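Conserved exported protein (Bacteroides fragilis, PDB 3CLW) is of unknown function but belongs to a glycoside hydrolase family and probably hydrolyses O-glycosidic bonds. Local coordinates at residues A[43-55]-A[59-71]. Residues are numbered along the deposited sequence; the frame is centred on the assembly and turned at random.
Sequences EKIADLLFKREFD and NPIGMALTNWRVN
The C-terminal end of helix 39-50 is closed by residues 59-65, which run past it after the chain turns back: Met63 N donates to Leu48 O (2.8 Å) and Leu65 N to Leu49 O (2.7 Å), satisfying two carbonyls of the last helical turn. Water 1 continues this closure, hydrogen-bonded to Asp47 O and Lys51 O and accepting from Ala64 N; water 2 links Phe50 O with Leu65 O. Near the turn, Phe54 and Pro60 form a single beta bridge, with Ile61 N bonded to Glu53 O and Asp55 N to Asn59 O. Asp55 grips Asn59 twice: OD1 takes the backbone N from above the carboxylate plane, whereas the syn lone pair of OD2 receives ND2 (3.0 Å), the two flat groups being turned 77° apart. Asp55 OD1 also accepts from Lys57 N, and Asn59 OD1 is held by Tyr475 N.

In the TIM-barrel fold expected of family 30 glycoside hydrolases, residues 59-71 then run into strand 68-71, which pairs in parallel with strand 125-128. There the Phe50 ring points its edge at the face of Trp68, planes 89° apart and CZ 3.5 Å from Trp68 CD2, while Leu49 CD1 touches Trp68 CH2 (3.8 Å). Ile61 points CB toward residues 43-55; with chi1 at 64°, its CD1 lies against the extended Lys51 chain, 3.5 Å from Lys51 CD. Ala64 CB meets Arg52 CG at 3.5 Å.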
ATOM      1  N   GLU A  43      19.219 -10.104   0.672  1.00 37.65           N
ATOM      2  CA  GLU A  43      18.564 -11.152  -0.111  1.00 38.47           C
ATOM      3  C   GLU A  43      17.406 -11.756   0.630  1.00 37.63           C
ATOM      4  O   GLU A  43      16.351 -12.002   0.045  1.00 37.60           O
ATOM      5  CB  GLU A  43      19.551 -12.241  -0.490  1.00 38.54           C
ATOM      6  CG  GLU A  43      20.784 -11.647  -1.065  1.00 43.98           C
ATOM      7  CD  GLU A  43      20.972 -11.906  -2.521  1.00 50.39           C
ATOM      8  OE1 GLU A  43      20.069 -11.572  -3.329  1.00 52.79           O
ATOM      9  OE2 GLU A  43      22.055 -12.459  -2.853  1.00 55.18           O
ATOM     10  N   LYS A  44      17.622 -12.011   1.911  1.00 37.21           N
ATOM     11  CA  LYS A  44      16.581 -12.512   2.791  1.00 37.07           C
ATOM     12  C   LYS A  44      15.361 -11.566   2.863  1.00 35.60           C
ATOM     13  O   LYS A  44      14.228 -12.021   2.798  1.00 34.83           O
ATOM     14  CB  LYS A  44      17.162 -12.774   4.181  1.00 37.42           C
ATOM     15  CG  LYS A  44      16.137 -13.069   5.294  1.00 40.83           C
ATOM     16  CD  LYS A  44      15.425 -14.409   5.104  1.00 49.92           C
ATOM     17  CE  LYS A  44      15.294 -15.140   6.477  1.00 55.51           C
ATOM     18  NZ  LYS A  44      15.069 -16.630   6.337  1.00 57.75           N
ATOM     19  N   ILE A  45      15.608 -10.271   3.043  1.00 35.14           N
ATOM     20  CA  ILE A  45      14.518  -9.261   3.020  1.00 34.40           C
ATOM     21  C   ILE A  45      13.786  -9.353   1.669  1.00 34.17           C
ATOM     22  O   ILE A  45      12.583  -9.541   1.636  1.00 34.49           O
ATOM     23  CB  ILE A  45      15.058  -7.835   3.290  1.00 34.62           C
ATOM     24  CG1 ILE A  45      15.544  -7.715   4.742  1.00 32.39           C
ATOM     25  CG2 ILE A  45      14.003  -6.750   2.968  1.00 33.33           C
ATOM     26  CD1 ILE A  45      16.331  -6.425   5.050  1.00 33.04           C
ATOM     27  N   ALA A  46      14.538  -9.301   0.573  1.00 33.31           N
ATOM     28  CA  ALA A  46      13.955  -9.436  -0.760  1.00 33.67           C
ATOM     29  C   ALA A  46      13.094 -10.707  -0.950  1.00 34.24           C
ATOM     30  O   ALA A  46      12.020 -10.652  -1.583  1.00 33.93           O
ATOM     31  CB  ALA A  46      15.036  -9.361  -1.819  1.00 32.79           C
ATOM     32  N   ASP A  47      13.555 -11.838  -0.407  1.00 33.45           N
ATOM     33  CA  ASP A  47      12.747 -13.039  -0.412  1.00 34.01           C
ATOM     34  C   ASP A  47      11.423 -12.860   0.374  1.00 33.42           C
ATOM     35  O   ASP A  47      10.376 -13.243  -0.126  1.00 32.69           O
ATOM     36  CB  ASP A  47      13.518 -14.275   0.110  1.00 34.29           C
ATOM     37  CG  ASP A  47      14.691 -14.703  -0.800  1.00 36.61           C
ATOM     38  OD1 ASP A  47      14.779 -14.318  -2.008  1.00 38.56           O
ATOM     39  OD2 ASP A  47      15.546 -15.451  -0.277  1.00 36.27           O
ATOM     40  N   LEU A  48      11.478 -12.316   1.593  1.00 33.22           N
ATOM     41  CA  LEU A  48      10.256 -12.104   2.423  1.00 33.80           C
ATOM     42  C   LEU A  48       9.231 -11.207   1.723  1.00 33.14           C
ATOM     43  O   LEU A  48       8.035 -11.365   1.917  1.00 32.84           O
ATOM     44  CB  LEU A  48      10.592 -11.515   3.811  1.00 34.08           C
ATOM     45  CG  LEU A  48      11.328 -12.460   4.811  1.00 35.51           C
ATOM     46  CD1 LEU A  48      12.113 -11.676   5.869  1.00 34.83           C
ATOM     47  CD2 LEU A  48      10.384 -13.458   5.456  1.00 31.52           C
ATOM     48  N   LEU A  49       9.727 -10.312   0.866  1.00 32.45           N
ATOM     49  CA  LEU A  49       8.884  -9.299   0.209  1.00 31.73           C
ATOM     50  C   LEU A  49       8.260  -9.805  -1.087  1.00 31.72           C
ATOM     51  O   LEU A  49       7.083  -9.599  -1.308  1.00 31.21           O
ATOM     52  CB  LEU A  49       9.716  -8.054  -0.073  1.00 30.55           C
ATOM     53  CG  LEU A  49      10.238  -7.252   1.111  1.00 30.86           C
ATOM     54  CD1 LEU A  49      11.004  -5.993   0.694  1.00 29.65           C
ATOM     55  CD2 LEU A  49       9.099  -6.861   1.980  1.00 32.30           C
ATOM     56  N   PHE A  50       9.055 -10.500  -1.913  1.00 31.71           N
ATOM     57  CA  PHE A  50       8.746 -10.690  -3.336  1.00 32.95           C
ATOM     58  C   PHE A  50       8.607 -12.125  -3.829  1.00 33.69           C
ATOM     59  O   PHE A  50       7.929 -12.353  -4.833  1.00 34.25           O
ATOM     60  CB  PHE A  50       9.806 -10.000  -4.203  1.00 31.38           C
ATOM     61  CG  PHE A  50      10.001  -8.564  -3.870  1.00 32.91           C
ATOM     62  CD1 PHE A  50       8.902  -7.671  -3.884  1.00 31.90           C
ATOM     63  CD2 PHE A  50      11.270  -8.084  -3.533  1.00 32.65           C
ATOM     64  CE1 PHE A  50       9.071  -6.330  -3.556  1.00 31.64           C
ATOM     65  CE2 PHE A  50      11.462  -6.735  -3.215  1.00 35.94           C
ATOM     66  CZ  PHE A  50      10.350  -5.850  -3.231  1.00 32.78           C
ATOM     67  N   LYS A  51       9.254 -13.071  -3.146  1.00 33.82           N
ATOM     68  CA  LYS A  51       9.469 -14.390  -3.728  1.00 35.09           C
ATOM     69  C   LYS A  51       8.256 -15.273  -3.475  1.00 35.03           C
ATOM     70  O   LYS A  51       7.901 -15.534  -2.342  1.00 35.36           O
ATOM     71  CB  LYS A  51      10.764 -15.026  -3.179  1.00 35.44           C
ATOM     72  CG  LYS A  51      11.217 -16.281  -3.916  1.00 37.28           C
ATOM     73  CD  LYS A  51      12.562 -16.733  -3.398  1.00 38.19           C
ATOM     74  CE  LYS A  51      13.114 -17.924  -4.159  1.00 42.59           C
ATOM     75  NZ  LYS A  51      14.470 -18.280  -3.617  1.00 43.48           N
ATOM     76  N   ARG A  52       7.592 -15.685  -4.544  1.00 34.94           N
ATOM     77  CA  ARG A  52       6.394 -16.504  -4.398  1.00 35.41           C
ATOM     78  C   ARG A  52       6.768 -18.004  -4.466  1.00 36.20           C
ATOM     79  O   ARG A  52       6.624 -18.646  -5.500  1.00 35.89           O
ATOM     80  CB  ARG A  52       5.335 -16.116  -5.456  1.00 34.59           C
ATOM     81  CG  ARG A  52       3.877 -16.301  -5.011  1.00 33.30           C
ATOM     82  CD  ARG A  52       3.432 -17.734  -5.113  1.00 34.66           C
ATOM     83  NE  ARG A  52       2.087 -17.928  -4.577  1.00 36.03           N
ATOM     84  CZ  ARG A  52       1.428 -19.079  -4.627  1.00 35.49           C
ATOM     85  NH1 ARG A  52       1.996 -20.143  -5.168  1.00 35.70           N
ATOM     86  NH2 ARG A  52       0.233 -19.183  -4.075  1.00 34.60           N
ATOM     87  N   GLU A  53       7.254 -18.534  -3.347  1.00 37.40           N
ATOM     88  CA  GLU A  53       7.681 -19.938  -3.240  1.00 38.93           C
ATOM     89  C   GLU A  53       7.334 -20.479  -1.874  1.00 38.54           C
ATOM     90  O   GLU A  53       7.105 -19.724  -0.911  1.00 37.19           O
ATOM     91  CB  GLU A  53       9.198 -20.091  -3.423  1.00 39.51           C
ATOM     92  CG  GLU A  53       9.749 -19.454  -4.679  1.00 46.46           C
ATOM     93  CD  GLU A  53      10.387 -20.438  -5.634  1.00 56.03           C
ATOM     94  OE1 GLU A  53       9.753 -20.774  -6.673  1.00 61.55           O
ATOM     95  OE2 GLU A  53      11.529 -20.866  -5.353  1.00 58.97           O
ATOM     96  N   PHE A  54       7.331 -21.808  -1.796  1.00 38.97           N
ATOM     97  CA  PHE A  54       7.125 -22.514  -0.548  1.00 38.95           C
ATOM     98  C   PHE A  54       8.482 -23.018  -0.106  1.00 39.73           C
ATOM     99  O   PHE A  54       9.338 -23.314  -0.937  1.00 40.52           O
ATOM    100  CB  PHE A  54       6.137 -23.671  -0.733  1.00 38.58           C
ATOM    101  CG  PHE A  54       4.770 -23.246  -1.241  1.00 37.14           C
ATOM    102  CD1 PHE A  54       3.772 -22.865  -0.365  1.00 36.49           C
ATOM    103  CD2 PHE A  54       4.481 -23.265  -2.586  1.00 36.19           C
ATOM    104  CE1 PHE A  54       2.519 -22.502  -0.825  1.00 33.88           C
ATOM    105  CE2 PHE A  54       3.212 -22.909  -3.056  1.00 34.83           C
ATOM    106  CZ  PHE A  54       2.244 -22.532  -2.177  1.00 35.46           C
ATOM    107  N   ASP A  55       8.690 -23.069   1.204  1.00 40.12           N
ATOM    108  CA  ASP A  55       9.838 -23.736   1.789  1.00 39.95           C
ATOM    109  C   ASP A  55       9.712 -25.266   1.670  1.00 40.47           C
ATOM    110  O   ASP A  55       8.784 -25.790   1.026  1.00 39.18           O
ATOM    111  CB  ASP A  55      10.031 -23.283   3.251  1.00 40.09           C
ATOM    112  CG  ASP A  55       9.001 -23.864   4.225  1.00 39.50           C
ATOM    113  OD1 ASP A  55       8.269 -24.815   3.930  1.00 42.65           O
ATOM    114  OD2 ASP A  55       8.928 -23.366   5.354  1.00 43.70           O
ATOM    115  N   ASN A  59       5.343 -24.348   3.360  1.00 41.37           N
ATOM    116  CA  ASN A  59       4.962 -23.035   3.911  1.00 40.38           C
ATOM    117  C   ASN A  59       5.399 -21.913   2.997  1.00 39.73           C
ATOM    118  O   ASN A  59       6.561 -21.897   2.573  1.00 39.99           O
ATOM    119  CB  ASN A  59       5.636 -22.753   5.269  1.00 40.60           C
ATOM    120  CG  ASN A  59       5.445 -23.858   6.275  1.00 41.67           C
ATOM    121  OD1 ASN A  59       4.324 -24.261   6.582  1.00 43.38           O
ATOM    122  ND2 ASN A  59       6.549 -24.348   6.813  1.00 41.55           N
ATOM    123  N   PRO A  60       4.499 -20.934   2.744  1.00 38.79           N
ATOM    124  CA  PRO A  60       4.850 -19.746   1.947  1.00 38.14           C
ATOM    125  C   PRO A  60       6.059 -19.049   2.565  1.00 38.29           C
ATOM    126  O   PRO A  60       6.151 -18.966   3.800  1.00 39.30           O
ATOM    127  CB  PRO A  60       3.615 -18.864   2.092  1.00 38.46           C
ATOM    128  CG  PRO A  60       2.467 -19.853   2.331  1.00 38.20           C
ATOM    129  CD  PRO A  60       3.107 -20.874   3.242  1.00 38.31           C
ATOM    130  N   ILE A  61       6.992 -18.563   1.756  1.00 36.98           N
ATOM    131  CA  ILE A  61       8.185 -17.976   2.349  1.00 36.70           C
ATOM    132  C   ILE A  61       8.069 -16.497   2.720  1.00 35.55           C
ATOM    133  O   ILE A  61       8.962 -15.952   3.381  1.00 34.55           O
ATOM    134  CB  ILE A  61       9.475 -18.191   1.497  1.00 37.55           C
ATOM    135  CG1 ILE A  61       9.376 -17.498   0.146  1.00 38.59           C
ATOM    136  CG2 ILE A  61       9.851 -19.684   1.395  1.00 37.42           C
ATOM    137  CD1 ILE A  61      10.738 -17.270  -0.454  1.00 41.12           C
ATOM    138  N   GLY A  62       6.968 -15.861   2.326  1.00 33.97           N
ATOM    139  CA  GLY A  62       6.842 -14.415   2.483  1.00 33.01           C
ATOM    140  C   GLY A  62       5.530 -13.856   1.957  1.00 32.62           C
ATOM    141  O   GLY A  62       4.595 -14.607   1.682  1.00 32.57           O
ATOM    142  N   MET A  63       5.473 -12.534   1.834  1.00 31.59           N
ATOM    143  CA  MET A  63       4.276 -11.867   1.311  1.00 29.83           C
ATOM    144  C   MET A  63       4.065 -12.093  -0.192  1.00 30.63           C
ATOM    145  O   MET A  63       2.936 -12.068  -0.645  1.00 31.37           O
ATOM    146  CB  MET A  63       4.333 -10.372   1.608  1.00 30.00           C
ATOM    147  CG  MET A  63       3.785  -9.941   2.998  1.00 30.82           C
ATOM    148  SD  MET A  63       4.161  -8.229   3.449  1.00 22.96           S
ATOM    149  CE  MET A  63       3.209  -8.131   4.835  1.00 33.01           C
ATOM    150  N   ALA A  64       5.157 -12.299  -0.937  1.00 30.48           N
ATOM    151  CA  ALA A  64       5.161 -12.298  -2.394  1.00 31.26           C
ATOM    152  C   ALA A  64       4.319 -11.122  -2.943  1.00 31.76           C
ATOM    153  O   ALA A  64       3.379 -11.321  -3.701  1.00 31.44           O
ATOM    154  CB  ALA A  64       4.665 -13.636  -2.965  1.00 30.71           C
ATOM    155  N   LEU A  65       4.675  -9.908  -2.524  1.00 31.46           N
ATOM    156  CA  LEU A  65       4.073  -8.697  -3.037  1.00 30.72           C
ATOM    157  C   LEU A  65       4.155  -8.606  -4.552  1.00 30.85           C
ATOM    158  O   LEU A  65       5.089  -9.123  -5.186  1.00 30.30           O
ATOM    159  CB  LEU A  65       4.729  -7.470  -2.421  1.00 31.11           C
ATOM    160  CG  LEU A  65       4.609  -7.332  -0.908  1.00 30.46           C
ATOM    161  CD1 LEU A  65       5.516  -6.241  -0.510  1.00 30.40           C
ATOM    162  CD2 LEU A  65       3.150  -7.062  -0.459  1.00 31.54           C
ATOM    163  N   THR A  66       3.167  -7.915  -5.124  1.00 30.43           N
ATOM    164  CA  THR A  66       3.009  -7.905  -6.553  1.00 30.71           C
ATOM    165  C   THR A  66       3.026  -6.508  -7.156  1.00 31.08           C
ATOM    166  O   THR A  66       2.756  -6.347  -8.348  1.00 32.35           O
ATOM    167  CB  THR A  66       1.725  -8.688  -6.966  1.00 30.41           C
ATOM    168  OG1 THR A  66       0.664  -8.336  -6.089  1.00 29.92           O
ATOM    169  CG2 THR A  66       1.964 -10.188  -6.868  1.00 27.98           C
ATOM    170  N   ASN A  67       3.308  -5.509  -6.328  1.00 31.18           N
ATOM    171  CA  ASN A  67       3.706  -4.171  -6.760  1.00 30.61           C
ATOM    172  C   ASN A  67       4.771  -3.733  -5.754  1.00 30.78           C
ATOM    173  O   ASN A  67       4.864  -4.324  -4.655  1.00 31.22           O
ATOM    174  CB  ASN A  67       2.514  -3.200  -6.765  1.00 30.01           C
ATOM    175  CG  ASN A  67       2.912  -1.752  -7.128  1.00 31.33           C
ATOM    176  OD1 ASN A  67       3.263  -1.443  -8.271  1.00 34.55           O
ATOM    177  ND2 ASN A  67       2.836  -0.869  -6.161  1.00 29.29           N
ATOM    178  N   TRP A  68       5.592  -2.751  -6.125  1.00 30.07           N
ATOM    179  CA  TRP A  68       6.606  -2.172  -5.204  1.00 30.30           C
ATOM    180  C   TRP A  68       6.615  -0.667  -5.409  1.00 30.03           C
ATOM    181  O   TRP A  68       6.691  -0.205  -6.557  1.00 29.41           O
ATOM    182  CB  TRP A  68       8.000  -2.751  -5.479  1.00 28.90           C
ATOM    183  CG  TRP A  68       9.153  -2.292  -4.553  1.00 29.07           C
ATOM    184  CD1 TRP A  68      10.330  -1.677  -4.934  1.00 27.66           C
ATOM    185  CD2 TRP A  68       9.244  -2.480  -3.138  1.00 28.48           C
ATOM    186  NE1 TRP A  68      11.144  -1.475  -3.849  1.00 29.47           N
ATOM    187  CE2 TRP A  68      10.506  -1.961  -2.726  1.00 30.61           C
ATOM    188  CE3 TRP A  68       8.380  -3.026  -2.168  1.00 29.32           C
ATOM    189  CZ2 TRP A  68      10.911  -1.947  -1.372  1.00 28.38           C
ATOM    190  CZ3 TRP A  68       8.789  -3.026  -0.816  1.00 29.17           C
ATOM    191  CH2 TRP A  68      10.048  -2.484  -0.437  1.00 27.97           C
ATOM    192  N   ARG A  69       6.480   0.091  -4.321  1.00 29.96           N
ATOM    193  CA  ARG A  69       6.426   1.544  -4.456  1.00 31.16           C
ATOM    194  C   ARG A  69       7.823   2.161  -4.222  1.00 31.55           C
ATOM    195  O   ARG A  69       8.404   2.015  -3.140  1.00 31.66           O
ATOM    196  CB  ARG A  69       5.387   2.163  -3.522  1.00 30.89           C
ATOM    197  CG  ARG A  69       3.932   1.710  -3.755  1.00 33.86           C
ATOM    198  CD  ARG A  69       2.979   2.231  -2.658  1.00 32.42           C
ATOM    199  NE  ARG A  69       3.048   3.690  -2.519  1.00 33.90           N
ATOM    200  CZ  ARG A  69       2.214   4.560  -3.103  1.00 33.19           C
ATOM    201  NH1 ARG A  69       1.189   4.154  -3.865  1.00 31.64           N
ATOM    202  NH2 ARG A  69       2.404   5.854  -2.901  1.00 31.66           N
ATOM    203  N   VAL A  70       8.340   2.838  -5.249  1.00 30.95           N
ATOM    204  CA  VAL A  70       9.656   3.464  -5.217  1.00 30.34           C
ATOM    205  C   VAL A  70       9.559   4.998  -5.008  1.00 31.18           C
ATOM    206  O   VAL A  70       8.906   5.709  -5.788  1.00 30.68           O
ATOM    207  CB  VAL A  70      10.442   3.105  -6.510  1.00 30.02           C
ATOM    208  CG1 VAL A  70      11.804   3.840  -6.580  1.00 30.73           C
ATOM    209  CG2 VAL A  70      10.621   1.609  -6.584  1.00 27.90           C
ATOM    210  N   ASN A  71      10.202   5.482  -3.951  1.00 30.48           N
ATOM    211  CA  ASN A  71      10.269   6.908  -3.647  1.00 31.01           C
ATOM    212  C   ASN A  71      11.334   7.595  -4.499  1.00 31.41           C
ATOM    213  O   ASN A  71      12.538   7.502  -4.225  1.00 31.07           O
ATOM    214  CB  ASN A  71      10.584   7.132  -2.146  1.00 30.57           C
ATOM    215  CG  ASN A  71      10.494   8.616  -1.727  1.00 32.02           C
ATOM    216  OD1 ASN A  71      11.142   9.032  -0.782  1.00 34.74           O
ATOM    217  ND2 ASN A  71       9.714   9.399  -2.436  1.00 32.12           N
TER
HETATM  218  O   HOH W   1       7.580 -13.786  -0.490  1.00 31.87           O
HETATM  219  O   HOH W   2       5.618 -11.623  -6.059  1.00 33.47           O